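Long-range contacts in coenzyme F420-dependent N(5),N(10)-methenyltetrahydromethanopterin reductase-related protein (Desulfurobacterium thermolithotrophum DSM 11699, PDB 6HUZ), which binds the iron-guanylylpyridinol cofactor and, as a bacterial paralog of [Fe]-hydrogenase, uses tetrahydrofolate derivatives as substrates in what is probably a hydrogen-dependent reaction: residues 99-104 with 126-131; 107-112 with 135-140; 47-52 with 73-78. All blocks are in the same frame, centred on the assembly; numbering follows the deposited sequence.

Contact 1 of 3, residues 99-104 with 126-131. With FE9 (iron-guanylyl pyridinol cofactor), chain B.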
loop_
_atom_site.group_PDB
_atom_site.type_symbol
_atom_site.label_atom_id
_atom_site.label_comp_id
_atom_site.label_asym_id
_atom_site.label_seq_id
_atom_site.Cartn_x
_atom_site.Cartn_y
_atom_site.Cartn_z
ATOM N N ILE A 99 32.390 5.143 4.615
ATOM C CA ILE A 99 32.832 6.373 3.949
ATOM C C ILE A 99 32.343 7.605 4.700
ATOM O O ILE A 99 33.135 8.509 4.972
ATOM C CB ILE A 99 32.370 6.392 2.460
ATOM C CG1 ILE A 99 33.011 5.241 1.662
ATOM C CG2 ILE A 99 32.705 7.723 1.795
ATOM C CD1 ILE A 99 32.178 4.735 0.545
ATOM N N ALA A 100 31.034 7.653 5.029
ATOM C CA ALA A 100 30.457 8.794 5.741
ATOM C C ALA A 100 31.124 9.039 7.103
ATOM O O ALA A 100 31.379 10.180 7.476
ATOM C CB ALA A 100 28.972 8.573 5.927
ATOM N N GLU A 101 31.412 7.973 7.841
ATOM C CA GLU A 101 32.030 8.109 9.155
ATOM C C GLU A 101 33.475 8.577 9.039
ATOM O O GLU A 101 33.957 9.334 9.878
ATOM C CB GLU A 101 31.979 6.750 9.861
ATOM C CG GLU A 101 32.202 6.786 11.362
ATOM C CD GLU A 101 31.665 5.555 12.075
ATOM O OE1 GLU A 101 31.439 5.636 13.305
ATOM O OE2 GLU A 101 31.463 4.513 11.407
ATOM N N THR A 102 34.167 8.115 7.997
ATOM C CA THR A 102 35.577 8.446 7.761
ATOM C C THR A 102 35.777 9.897 7.320
ATOM O O THR A 102 36.725 10.531 7.777
ATOM C CB THR A 102 36.143 7.439 6.745
ATOM O OG1 THR A 102 35.992 6.122 7.274
ATOM C CG2 THR A 102 37.596 7.681 6.411
ATOM N N ILE A 103 34.900 10.431 6.438
ATOM C CA ILE A 103 35.044 11.823 5.949
ATOM C C ILE A 103 34.448 12.864 6.888
ATOM O O ILE A 103 34.790 14.038 6.793
ATOM C CB ILE A 103 34.427 11.990 4.536
ATOM C CG1 ILE A 103 32.878 11.923 4.582
ATOM C CG2 ILE A 103 35.055 10.983 3.557
ATOM C CD1 ILE A 103 32.147 12.076 3.244
ATOM N N LEU A 104 33.551 12.444 7.779
ATOM C CA LEU A 104 32.884 13.347 8.721
ATOM C C LEU A 104 33.808 14.379 9.441
ATOM O O LEU A 104 33.437 15.545 9.511
ATOM C CB LEU A 104 32.095 12.503 9.737
ATOM C CG LEU A 104 31.054 13.206 10.575
ATOM C CD1 LEU A 104 29.904 13.688 9.718
ATOM C CD2 LEU A 104 30.514 12.259 11.620
ATOM N N SER A 126 20.809 8.775 11.367
ATOM C CA SER A 126 20.608 8.081 12.645
ATOM C C SER A 126 21.890 7.337 13.032
ATOM O O SER A 126 22.361 7.450 14.163
ATOM C CB SER A 126 19.422 7.118 12.545
ATOM O OG SER A 126 19.122 6.479 13.777
ATOM N N TYR A 127 22.459 6.593 12.094
ATOM C CA TYR A 127 23.688 5.838 12.338
ATOM C C TYR A 127 24.841 6.744 12.805
ATOM O O TYR A 127 25.659 6.341 13.638
ATOM C CB TYR A 127 24.133 5.153 11.034
ATOM C CG TYR A 127 25.460 4.435 11.167
ATOM C CD1 TYR A 127 25.543 3.197 11.793
ATOM C CD2 TYR A 127 26.631 5.006 10.698
ATOM C CE1 TYR A 127 26.758 2.536 11.927
ATOM C CE2 TYR A 127 27.854 4.352 10.821
ATOM C CZ TYR A 127 27.912 3.118 11.440
ATOM O OH TYR A 127 29.110 2.462 11.573
ATOM N N LEU A 128 24.925 7.963 12.266
ATOM C CA LEU A 128 26.024 8.853 12.629
ATOM C C LEU A 128 25.844 9.713 13.888
ATOM O O LEU A 128 26.719 10.512 14.165
ATOM C CB LEU A 128 26.347 9.749 11.423
ATOM C CG LEU A 128 26.886 9.013 10.193
ATOM C CD1 LEU A 128 26.978 9.948 9.014
ATOM C CD2 LEU A 128 28.256 8.383 10.469
ATOM N N GLN A 129 24.771 9.552 14.665
ATOM C CA GLN A 129 24.597 10.393 15.860
ATOM C C GLN A 129 25.754 10.392 16.860
ATOM O O GLN A 129 26.157 11.468 17.296
ATOM C CB GLN A 129 23.271 10.062 16.582
ATOM C CG GLN A 129 22.035 10.528 15.808
ATOM C CD GLN A 129 22.029 12.015 15.514
ATOM O OE1 GLN A 129 22.100 12.855 16.415
ATOM N NE2 GLN A 129 21.939 12.379 14.252
ATOM N N ASN A 130 26.299 9.234 17.250
ATOM C CA ASN A 130 27.389 9.283 18.214
ATOM C C ASN A 130 28.672 9.893 17.608
ATOM O O ASN A 130 29.418 10.575 18.305
ATOM C CB ASN A 130 27.666 7.897 18.790
ATOM C CG ASN A 130 28.552 7.957 20.005
ATOM O OD1 ASN A 130 28.326 8.751 20.941
ATOM N ND2 ASN A 130 29.590 7.129 20.016
ATOM N N ALA A 131 28.915 9.655 16.320
ATOM C CA ALA A 131 30.101 10.200 15.647
ATOM C C ALA A 131 29.981 11.737 15.607
ATOM O O ALA A 131 30.960 12.425 15.836
ATOM C CB ALA A 131 30.205 9.626 14.240
HETATM O O2 FE9 B . 21.838 1.776 -9.742
HETATM FE FE FE9 B . 20.705 4.591 -8.651
HETATM C C1F FE9 B . 21.373 5.180 -10.252
HETATM O O1F FE9 B . 21.785 5.549 -11.239
HETATM C C2F FE9 B . 19.255 5.688 -8.900
HETATM O O2F FE9 B . 18.384 6.392 -9.050
HETATM C C8 FE9 B . 21.616 5.881 -7.584
HETATM O O18 FE9 B . 21.201 7.014 -7.424
HETATM C C7 FE9 B . 22.905 5.454 -6.900
HETATM C C6 FE9 B . 23.254 4.116 -7.486
HETATM N N1 FE9 B . 22.327 3.535 -8.367
HETATM C C5 FE9 B . 24.535 3.471 -7.154
HETATM C C5M FE9 B . 25.464 4.125 -6.172
HETATM C C4 FE9 B . 24.837 2.167 -7.766
HETATM C C3 FE9 B . 23.847 1.552 -8.693
HETATM C C3M FE9 B . 24.097 0.231 -9.374
HETATM C C2 FE9 B . 22.570 2.305 -8.982
HETATM O O3P FE9 B . 25.990 1.555 -7.378
HETATM P P1 FE9 B . 27.335 1.528 -8.271
HETATM O O1P FE9 B . 27.002 1.805 -9.659
HETATM O O2P FE9 B . 27.898 0.012 -8.216
HETATM O "O5'" FE9 B . 28.305 2.621 -7.636
HETATM C "C5'" FE9 B . 28.949 2.439 -6.384
HETATM C "C4'" FE9 B . 30.354 3.009 -6.541
HETATM O "O4'" FE9 B . 31.005 3.025 -5.277
HETATM C "C1'" FE9 B . 32.389 2.789 -5.499
HETATM C "C2'" FE9 B . 32.398 1.731 -6.582
HETATM O "O2'" FE9 B . 33.641 1.625 -7.289
HETATM C "C3'" FE9 B . 31.239 2.175 -7.467
HETATM O "O3'" FE9 B . 31.660 2.981 -8.568
HETATM N N9A FE9 B . 33.044 2.435 -4.226
HETATM C C4A FE9 B . 33.575 3.352 -3.451
HETATM N N3A FE9 B . 33.743 4.688 -3.584
HETATM C C2A FE9 B . 34.402 5.359 -2.617
HETATM N N2A FE9 B . 34.513 6.698 -2.769
HETATM N N1A FE9 B . 34.925 4.774 -1.522
HETATM C C6A FE9 B . 34.867 3.446 -1.319
HETATM O O6A FE9 B . 35.338 2.923 -0.295
HETATM C C5A FE9 B . 34.143 2.636 -2.301
HETATM N N7A FE9 B . 33.844 1.338 -2.461
HETATM C C8A FE9 B . 33.172 1.230 -3.636
HETATM O O HOH W 1 19.513 2.735 -9.084
#
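Glu-101 and Tyr-127 meet with their side chains crossing at about a right angle, carboxylate and phenol ring turned 80° apart. The phenol OH of Tyr-127 donates to OE2 of Glu-101 at 3.1 Å, reaching the oxygen on its syn side but 30° out of the carboxylate plane; OE2 in turn sits at the ring's edge, near its plane. CG of Glu-101 stands anti to the backbone N (chi1 -163°), and the extended chain beyond it brings the carboxylate to the phenol. Beside this polar link Leu-128 splits its two methyls: CD1 lies 3.9 Å from CB of Ala-100, while CD2 rests 4.0 Å from CA of Glu-101, against the helix backbone. One turn on, CD2 of Leu-104 touches CB of Ala-131 at 3.7 Å. Leu-128 is the first residue past helix 121-127 and the N-cap position of helix 129-135, and this junction lies over the C-terminal part of helix 95-103. Phe-97 stacks on the Tyr-127 ring. From helix 95-103, Ile-99 and Ile-103 pack on strands 2-6 and 84-87, Ile-99 also puts CD1 against the cofactor's guanine, and Thr-102 and Ile-103 reach helix 75-79.

Contact 2 of 3, residues 107-112 with 135-140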
loop_
_atom_site.group_PDB
_atom_site.type_symbol
_atom_site.label_atom_id
_atom_site.label_comp_id
_atom_site.label_asym_id
_atom_site.label_seq_id
_atom_site.Cartn_x
_atom_site.Cartn_y
_atom_site.Cartn_z
ATOM N N LEU A 107 35.178 17.305 6.525
ATOM C CA LEU A 107 34.340 18.180 5.706
ATOM C C LEU A 107 34.410 19.608 6.230
ATOM O O LEU A 107 34.617 19.805 7.422
ATOM C CB LEU A 107 32.887 17.650 5.651
ATOM C CG LEU A 107 32.732 16.289 4.965
ATOM C CD1 LEU A 107 31.350 15.637 5.278
ATOM C CD2 LEU A 107 32.972 16.386 3.469
ATOM N N VAL A 108 34.267 20.605 5.344
ATOM C CA VAL A 108 34.342 22.007 5.758
ATOM C C VAL A 108 33.186 22.360 6.652
ATOM O O VAL A 108 32.149 21.688 6.614
ATOM C CB VAL A 108 34.427 23.008 4.570
ATOM C CG1 VAL A 108 35.542 22.627 3.603
ATOM C CG2 VAL A 108 33.093 23.156 3.843
ATOM N N GLU A 109 33.337 23.413 7.456
ATOM C CA GLU A 109 32.236 23.807 8.331
ATOM C C GLU A 109 30.959 24.039 7.489
ATOM O O GLU A 109 31.040 24.592 6.394
ATOM C CB GLU A 109 32.613 25.048 9.153
ATOM C CG GLU A 109 31.634 25.358 10.279
ATOM C CD GLU A 109 31.834 24.567 11.559
ATOM O OE1 GLU A 109 32.816 23.791 11.637
ATOM O OE2 GLU A 109 31.007 24.725 12.488
ATOM N N ASN A 110 29.795 23.576 8.002
ATOM C CA ASN A 110 28.468 23.670 7.376
ATOM C C ASN A 110 28.336 22.839 6.093
ATOM O O ASN A 110 27.438 23.093 5.303
ATOM C CB ASN A 110 28.067 25.123 7.140
ATOM C CG ASN A 110 28.143 25.966 8.392
ATOM O OD1 ASN A 110 27.592 25.622 9.446
ATOM N ND2 ASN A 110 28.827 27.093 8.312
ATOM N N ALA A 111 29.208 21.840 5.881
ATOM C CA ALA A 111 29.102 20.986 4.694
ATOM C C ALA A 111 27.807 20.154 4.791
ATOM O O ALA A 111 27.287 19.972 5.895
ATOM C CB ALA A 111 30.280 20.032 4.626
ATOM N N VAL A 112 27.298 19.635 3.657
ATOM C CA VAL A 112 26.086 18.789 3.659
ATOM C C VAL A 112 26.476 17.444 3.014
ATOM O O VAL A 112 27.151 17.428 1.989
ATOM C CB VAL A 112 24.841 19.454 2.987
ATOM C CG1 VAL A 112 25.157 19.979 1.590
ATOM C CG2 VAL A 112 23.603 18.514 2.966
ATOM N N GLU A 135 32.738 14.120 17.336
ATOM C CA GLU A 135 33.557 15.010 16.496
ATOM C C GLU A 135 33.056 16.457 16.490
ATOM O O GLU A 135 33.617 17.285 15.775
ATOM C CB GLU A 135 33.589 14.454 15.056
ATOM C CG GLU A 135 34.100 13.019 14.951
ATOM C CD GLU A 135 35.594 12.859 15.182
ATOM O OE1 GLU A 135 36.056 11.707 15.349
ATOM O OE2 GLU A 135 36.306 13.888 15.197
ATOM N N GLY A 136 32.004 16.752 17.260
ATOM C CA GLY A 136 31.427 18.092 17.343
ATOM C C GLY A 136 30.973 18.639 15.998
ATOM O O GLY A 136 31.117 19.842 15.738
ATOM N N ARG A 137 30.422 17.752 15.136
ATOM C CA ARG A 137 29.950 18.089 13.779
ATOM C C ARG A 137 28.442 18.337 13.665
ATOM O O ARG A 137 27.818 17.950 12.670
ATOM C CB ARG A 137 30.393 16.990 12.787
ATOM C CG ARG A 137 31.920 16.962 12.520
ATOM C CD ARG A 137 32.652 18.298 12.580
ATOM N NE ARG A 137 32.216 19.260 11.563
ATOM C CZ ARG A 137 32.706 19.337 10.325
ATOM N NH1 ARG A 137 33.646 18.495 9.921
ATOM N NH2 ARG A 137 32.256 20.256 9.483
ATOM N N GLU A 138 27.864 19.029 14.645
ATOM C CA GLU A 138 26.430 19.333 14.626
ATOM C C GLU A 138 26.097 20.330 13.517
ATOM O O GLU A 138 24.932 20.603 13.276
ATOM C CB GLU A 138 25.987 19.903 15.974
ATOM C CG GLU A 138 26.023 18.881 17.090
ATOM C CD GLU A 138 27.385 18.657 17.719
ATOM O OE1 GLU A 138 28.373 19.307 17.299
ATOM O OE2 GLU A 138 27.459 17.817 18.643
ATOM N N ASP A 139 27.120 20.885 12.865
ATOM C CA ASP A 139 26.952 21.835 11.779
ATOM C C ASP A 139 26.728 21.097 10.466
ATOM O O ASP A 139 26.214 21.678 9.512
ATOM C CB ASP A 139 28.216 22.701 11.655
ATOM C CG ASP A 139 29.439 21.894 11.264
ATOM O OD1 ASP A 139 29.857 21.023 12.059
ATOM O OD2 ASP A 139 29.967 22.122 10.165
ATOM N N ILE A 140 27.137 19.828 10.393
ATOM C CA ILE A 140 26.969 19.073 9.161
ATOM C C ILE A 140 25.512 18.784 8.867
ATOM O O ILE A 140 24.771 18.326 9.740
ATOM C CB ILE A 140 27.815 17.780 9.157
ATOM C CG1 ILE A 140 29.324 18.166 9.189
ATOM C CG2 ILE A 140 27.477 16.927 7.928
ATOM C CD1 ILE A 140 30.242 17.187 8.580
HETATM O O HOH W 2 31.596 22.263 14.000
HETATM O O HOH W 3 25.336 24.247 9.249
#
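Asn-110 and Asp-139 bring the two loops to within 5.0 Å, CA to CA, where a type II turn over Val-108 to Ala-111 faces a type I turn over Arg-137 to Ile-140. The backbone N of Asn-110 gives an almost straight bond to OD2 of Asp-139, 2.6 Å long, on that oxygen's anti lone pair. CG of Asp-139 stands between its own backbone N and carbonyl carbon (chi1 64°), and the carboxylate it carries faces both Asn-110 N and the guanidinium of Arg-137. The syn lone pairs of both carboxylate oxygens are taken by Arg-137 in a side-on salt bridge: NE bonds to OD1 and NH2 to OD2, each partner lying in the guanidinium plane. The far end of the same guanidinium, NH1 and NH2 together, grips the carbonyl O of Leu-107, with NH1 to O at 3.0 Å; NH2 also makes a weak bond to O of Val-108. CD1 of Ile-140 lies 3.7 Å above the guanidinium plane, over its centre, and meets CD1 of Leu-107 at 3.8 Å. The carboxylate of Glu-109 stacks on that of Asp-139, their planes 5° apart; the nearby Arg-137 charge probably eases this like-charge pairing. A methionine in place of Arg-137 would probably leave Asp-139 without its counter-charge beside Glu-109 and the Leu-107 carbonyl without the NH1 and NH2 donors. Gly-136, with positive phi, closes helix 129-135 in a Schellman motif. The two loops lead from helices 95-103 and 129-135 into strands 112-115 and 141-144, side by side in the parallel sheet, the helix-to-strand connections of a Rossmann-type alpha/beta domain.

Contact 3 of 3, residues 47-52 with 73-78. With FE9 (iron-guanylyl pyridinol cofactor), chain B.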
loop_
_atom_site.group_PDB
_atom_site.type_symbol
_atom_site.label_atom_id
_atom_site.label_comp_id
_atom_site.label_asym_id
_atom_site.label_seq_id
_atom_site.Cartn_x
_atom_site.Cartn_y
_atom_site.Cartn_z
ATOM N N THR A 47 35.505 17.111 -7.551
ATOM C CA THR A 47 36.405 16.010 -7.245
ATOM C C THR A 47 35.570 14.737 -7.224
ATOM O O THR A 47 34.450 14.736 -6.689
ATOM C CB THR A 47 37.034 16.178 -5.866
ATOM O OG1 THR A 47 37.751 17.407 -5.831
ATOM C CG2 THR A 47 37.992 15.047 -5.527
ATOM N N LEU A 48 36.112 13.654 -7.793
ATOM C CA LEU A 48 35.441 12.364 -7.781
ATOM C C LEU A 48 36.426 11.408 -7.143
ATOM O O LEU A 48 37.549 11.223 -7.631
ATOM C CB LEU A 48 34.998 11.858 -9.154
ATOM C CG LEU A 48 34.137 10.585 -9.063
ATOM C CD1 LEU A 48 32.897 10.681 -9.921
ATOM C CD2 LEU A 48 34.964 9.339 -9.387
ATOM N N SER A 49 36.032 10.854 -6.021
ATOM C CA SER A 49 36.853 9.928 -5.280
ATOM C C SER A 49 36.284 8.532 -5.440
ATOM O O SER A 49 35.083 8.322 -5.257
ATOM C CB SER A 49 36.896 10.312 -3.807
ATOM O OG SER A 49 37.848 9.532 -3.102
ATOM N N ASP A 50 37.140 7.578 -5.797
ATOM C CA ASP A 50 36.723 6.182 -5.957
ATOM C C ASP A 50 37.974 5.336 -5.837
ATOM O O ASP A 50 38.961 5.627 -6.479
ATOM C CB ASP A 50 36.026 5.932 -7.298
ATOM C CG ASP A 50 35.458 4.530 -7.435
ATOM O OD1 ASP A 50 36.218 3.559 -7.263
ATOM O OD2 ASP A 50 34.257 4.406 -7.724
ATOM N N PRO A 51 37.964 4.275 -5.029
ATOM C CA PRO A 51 39.172 3.451 -4.891
ATOM C C PRO A 51 39.604 2.705 -6.144
ATOM O O PRO A 51 40.753 2.304 -6.228
ATOM C CB PRO A 51 38.783 2.445 -3.789
ATOM C CG PRO A 51 37.335 2.354 -3.852
ATOM C CD PRO A 51 36.857 3.747 -4.206
ATOM N N ASN A 52 38.691 2.493 -7.096
ATOM C CA ASN A 52 38.994 1.741 -8.310
ATOM C C ASN A 52 39.150 2.579 -9.575
ATOM O O ASN A 52 38.950 2.063 -10.670
ATOM C CB ASN A 52 37.914 0.670 -8.509
ATOM C CG ASN A 52 37.541 -0.090 -7.253
ATOM O OD1 ASN A 52 38.175 -1.075 -6.878
ATOM N ND2 ASN A 52 36.497 0.347 -6.569
ATOM N N THR A 73 41.648 8.492 -5.332
ATOM C CA THR A 73 41.269 7.251 -4.635
ATOM C C THR A 73 41.232 7.508 -3.115
ATOM O O THR A 73 40.850 6.622 -2.355
ATOM C CB THR A 73 42.271 6.094 -4.900
ATOM O OG1 THR A 73 43.554 6.433 -4.357
ATOM C CG2 THR A 73 42.396 5.742 -6.380
ATOM N N ASP A 74 41.631 8.715 -2.682
ATOM C CA ASP A 74 41.696 9.117 -1.277
ATOM C C ASP A 74 40.417 9.841 -0.860
ATOM O O ASP A 74 40.222 11.013 -1.192
ATOM C CB ASP A 74 42.929 10.026 -1.090
ATOM C CG ASP A 74 43.380 10.228 0.343
ATOM O OD1 ASP A 74 42.542 10.057 1.262
ATOM O OD2 ASP A 74 44.568 10.572 0.549
ATOM N N ASP A 75 39.552 9.140 -0.133
ATOM C CA ASP A 75 38.272 9.673 0.337
ATOM C C ASP A 75 38.456 10.764 1.369
ATOM O O ASP A 75 37.726 11.748 1.351
ATOM C CB ASP A 75 37.416 8.554 0.954
ATOM C CG ASP A 75 36.831 7.536 -0.010
ATOM O OD1 ASP A 75 36.914 7.756 -1.238
ATOM O OD2 ASP A 75 36.297 6.515 0.467
ATOM N N ILE A 76 39.426 10.597 2.276
ATOM C CA ILE A 76 39.691 11.602 3.306
ATOM C C ILE A 76 40.211 12.893 2.675
ATOM O O ILE A 76 39.758 13.980 3.022
ATOM C CB ILE A 76 40.663 11.063 4.388
ATOM C CG1 ILE A 76 39.937 10.058 5.309
ATOM C CG2 ILE A 76 41.245 12.228 5.200
ATOM C CD1 ILE A 76 40.812 9.445 6.397
ATOM N N GLU A 77 41.155 12.794 1.759
ATOM C CA GLU A 77 41.686 13.999 1.140
ATOM C C GLU A 77 40.621 14.663 0.292
ATOM O O GLU A 77 40.563 15.890 0.236
ATOM C CB GLU A 77 42.949 13.705 0.326
ATOM C CG GLU A 77 44.212 13.724 1.168
ATOM C CD GLU A 77 44.524 15.067 1.802
ATOM O OE1 GLU A 77 44.592 16.076 1.063
ATOM O OE2 GLU A 77 44.701 15.110 3.042
ATOM N N ALA A 78 39.759 13.861 -0.345
ATOM C CA ALA A 78 38.687 14.370 -1.188
ATOM C C ALA A 78 37.649 15.165 -0.385
ATOM O O ALA A 78 36.952 15.999 -0.958
ATOM C CB ALA A 78 37.994 13.211 -1.894
HETATM O O2 FE9 B . 21.838 1.776 -9.742
HETATM FE FE FE9 B . 20.705 4.591 -8.651
HETATM C C1F FE9 B . 21.373 5.180 -10.252
HETATM O O1F FE9 B . 21.785 5.549 -11.239
HETATM C C2F FE9 B . 19.255 5.688 -8.900
HETATM O O2F FE9 B . 18.384 6.392 -9.050
HETATM C C8 FE9 B . 21.616 5.881 -7.584
HETATM O O18 FE9 B . 21.201 7.014 -7.424
HETATM C C7 FE9 B . 22.905 5.454 -6.900
HETATM C C6 FE9 B . 23.254 4.116 -7.486
HETATM N N1 FE9 B . 22.327 3.535 -8.367
HETATM C C5 FE9 B . 24.535 3.471 -7.154
HETATM C C5M FE9 B . 25.464 4.125 -6.172
HETATM C C4 FE9 B . 24.837 2.167 -7.766
HETATM C C3 FE9 B . 23.847 1.552 -8.693
HETATM C C3M FE9 B . 24.097 0.231 -9.374
HETATM C C2 FE9 B . 22.570 2.305 -8.982
HETATM O O3P FE9 B . 25.990 1.555 -7.378
HETATM P P1 FE9 B . 27.335 1.528 -8.271
HETATM O O1P FE9 B . 27.002 1.805 -9.659
HETATM O O2P FE9 B . 27.898 0.012 -8.216
HETATM O "O5'" FE9 B . 28.305 2.621 -7.636
HETATM C "C5'" FE9 B . 28.949 2.439 -6.384
HETATM C "C4'" FE9 B . 30.354 3.009 -6.541
HETATM O "O4'" FE9 B . 31.005 3.025 -5.277
HETATM C "C1'" FE9 B . 32.389 2.789 -5.499
HETATM C "C2'" FE9 B . 32.398 1.731 -6.582
HETATM O "O2'" FE9 B . 33.641 1.625 -7.289
HETATM C "C3'" FE9 B . 31.239 2.175 -7.467
HETATM O "O3'" FE9 B . 31.660 2.981 -8.568
HETATM N N9A FE9 B . 33.044 2.435 -4.226
HETATM C C4A FE9 B . 33.575 3.352 -3.451
HETATM N N3A FE9 B . 33.743 4.688 -3.584
HETATM C C2A FE9 B . 34.402 5.359 -2.617
HETATM N N2A FE9 B . 34.513 6.698 -2.769
HETATM N N1A FE9 B . 34.925 4.774 -1.522
HETATM C C6A FE9 B . 34.867 3.446 -1.319
HETATM O O6A FE9 B . 35.338 2.923 -0.295
HETATM C C5A FE9 B . 34.143 2.636 -2.301
HETATM N N7A FE9 B . 33.844 1.338 -2.461
HETATM C C8A FE9 B . 33.172 1.230 -3.636
HETATM O O HOH W 1 19.513 2.735 -9.084
#
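OG of Ser-49, anti to the backbone N (chi1 -172°), donates to OD1 of Asp-75 at 2.7 Å, on that oxygen's anti lone pair. The same carboxylate reads the edge of the cofactor's guanine: OD2 accepts from N1A of FE9 at 3.0 Å in a nearly straight bond, and OD1 accepts from N2A. That amino group also bonds weakly to the carbonyl O of Ser-49. On the ribose, OD2 of Asp-50 accepts from both hydroxyls, with FE9 O2' at 2.9 Å, and ND2 of Asn-52 bonds weakly to O2'; Pro-51 lays CG and CD against the purine, CD 3.3 Å from N3A of FE9. An acidic residue just past the second strand, holding the ribose hydroxyls, is familiar from Rossmann-fold nucleotide sites. To position Asp-50, its OD1 receives the backbone N of Asn-52 at 2.7 Å, closing an Asx turn, and also ND2; Phe-8 N bonds to OD2 of Asp-50. Asp-74 is the N-cap of the weakly bonded helix that follows, its OD1 accepting from N of Glu-77 at 3.1 Å. One turn along, CB of Ala-78 packs 3.6 Å from CB of Ser-49. Before the helix, CA of Thr-73 makes a CA-H...O contact with O of Asp-50.

How the contacts relate
Contact 3 comes first along the chain: it closes the excursion from strand 45-49 through helix 58-66 and strand 70-72 to helix 75-79, and is complete before the other two begin. Contacts 1 and 2 then cross, their segments alternating as 99-104, 107-112, 126-131 and 135-140. Contact 1 pairs helix 95-103 with the junction of helices 121-127 and 129-135; contact 2 joins the loops entering strands 112-115 and 141-144, the latter at the sheet's edge within this chain. The two touch through Leu-104, whose O lies 3.0 Å from NH1 of Arg-137. Contact 1 meets contact 3 where helix 95-103 packs on helix 75-79, and both border the cofactor's guanine.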